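Local atomic coordinates of protein kinase, putative (Bodo saltans, PDB entry 6TLY), a protein that is a kinetoplastid kinetochore protein, a putative serine/threonine kinase, whose zinc-binding central domain, the part in this crystal, is linked to centromere localization. Residues 22-25 against 26-29. Sequence-based numbering, arbitrary orientation.
Sequences KMPA and GYKG
Met23 sets its CG over one face of the Tyr27 ring, four residues further along the same loop. This methylene makes the CH-pi contact: it stands 4.0 Å from the centroid of the Tyr27 ring and only 22° off the ring normal, displaced toward the CD2 side. SD follows at a slant, 43° off the normal and 3.6 Å from Tyr27 CD2, adding an oblique Met-aromatic contact, and the two side chains cross at about a right angle. On the ring's opposite face the backbone N of Gly29 lies over the centre, 3.5 Å above the plane, which sandwiches the aromatic group between a methylene and a peptide nitrogen. Tyr27 reaches this slot with CG anti to its own N (chi1 175°), a turn that brings the ring back alongside Met23 and Pro24. Pro24 closes in near the base of the side chain, its CD 4.0 Å from Tyr27 CD1 and its carbonyl O 3.4 Å from Tyr27 CB. Replacing Tyr27 with an alanine would probably leave Met23 CG and SD without their aromatic partner and open a gap between the two arms. Ile42, touching both Met23 and Tyr27, ties this exposed loop between strands 18-20 and 30-31 to the rest of the C1-like region. With apolar, CH-pi and sulfur-aromatic contacts and no hydrogen bond between the two arms, the turn is probably held here mainly by dispersion.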
loop_
_atom_site.group_PDB
_atom_site.type_symbol
_atom_site.label_atom_id
_atom_site.label_comp_id
_atom_site.label_asym_id
_atom_site.label_seq_id
_atom_site.Cartn_x
_atom_site.Cartn_y
_atom_site.Cartn_z
ATOM N N LYS A 22 7.260 -10.326 10.440
ATOM C CA LYS A 22 7.671 -10.058 11.831
ATOM C C LYS A 22 7.284 -8.623 12.185
ATOM O O LYS A 22 7.146 -7.799 11.302
ATOM C CB LYS A 22 9.166 -10.333 12.032
ATOM N N MET A 23 7.139 -8.357 13.468
ATOM C CA MET A 23 6.744 -7.018 13.935
ATOM C C MET A 23 7.905 -6.273 14.573
ATOM O O MET A 23 8.551 -6.812 15.459
ATOM C CB MET A 23 5.667 -7.166 14.999
ATOM C CG MET A 23 4.338 -6.734 14.512
ATOM S SD MET A 23 3.288 -6.790 15.891
ATOM C CE MET A 23 3.505 -8.477 16.430
ATOM N N PRO A 24 8.152 -5.004 14.216
ATOM C CA PRO A 24 9.186 -4.223 14.875
ATOM C C PRO A 24 8.603 -3.677 16.183
ATOM O O PRO A 24 7.439 -3.716 16.394
ATOM C CB PRO A 24 9.376 -3.011 13.965
ATOM C CG PRO A 24 8.027 -2.847 13.326
ATOM C CD PRO A 24 7.456 -4.239 13.195
ATOM N N ALA A 25 9.461 -3.106 17.006
ATOM C CA ALA A 25 8.956 -2.430 18.212
ATOM C C ALA A 25 8.318 -1.104 17.786
ATOM O O ALA A 25 8.680 -0.554 16.745
ATOM C CB ALA A 25 10.074 -2.207 19.178
ATOM N N GLY A 26 7.395 -0.599 18.587
ATOM C CA GLY A 26 6.677 0.623 18.251
ATOM C C GLY A 26 5.700 0.448 17.098
ATOM O O GLY A 26 5.311 1.431 16.473
ATOM N N TYR A 27 5.268 -0.786 16.814
ATOM C CA TYR A 27 4.369 -1.077 15.663
ATOM C C TYR A 27 2.921 -0.638 15.948
ATOM O O TYR A 27 2.266 -1.259 16.732
ATOM C CB TYR A 27 4.493 -2.546 15.251
ATOM C CG TYR A 27 3.532 -2.985 14.177
ATOM C CD1 TYR A 27 3.797 -2.787 12.837
ATOM C CD2 TYR A 27 2.343 -3.590 14.509
ATOM C CE1 TYR A 27 2.904 -3.176 11.856
ATOM C CE2 TYR A 27 1.436 -3.984 13.548
ATOM C CZ TYR A 27 1.715 -3.782 12.212
ATOM O OH TYR A 27 0.804 -4.176 11.277
ATOM N N LYS A 28 2.444 0.416 15.294
ATOM C CA LYS A 28 1.071 0.898 15.495
ATOM C C LYS A 28 0.015 0.134 14.676
ATOM O O LYS A 28 -1.176 0.245 14.953
ATOM C CB LYS A 28 0.972 2.399 15.176
ATOM N N GLY A 29 0.444 -0.606 13.675
ATOM C CA GLY A 29 -0.479 -1.330 12.819
ATOM C C GLY A 29 -1.117 -0.417 11.794
ATOM O O GLY A 29 -0.747 0.757 11.664
#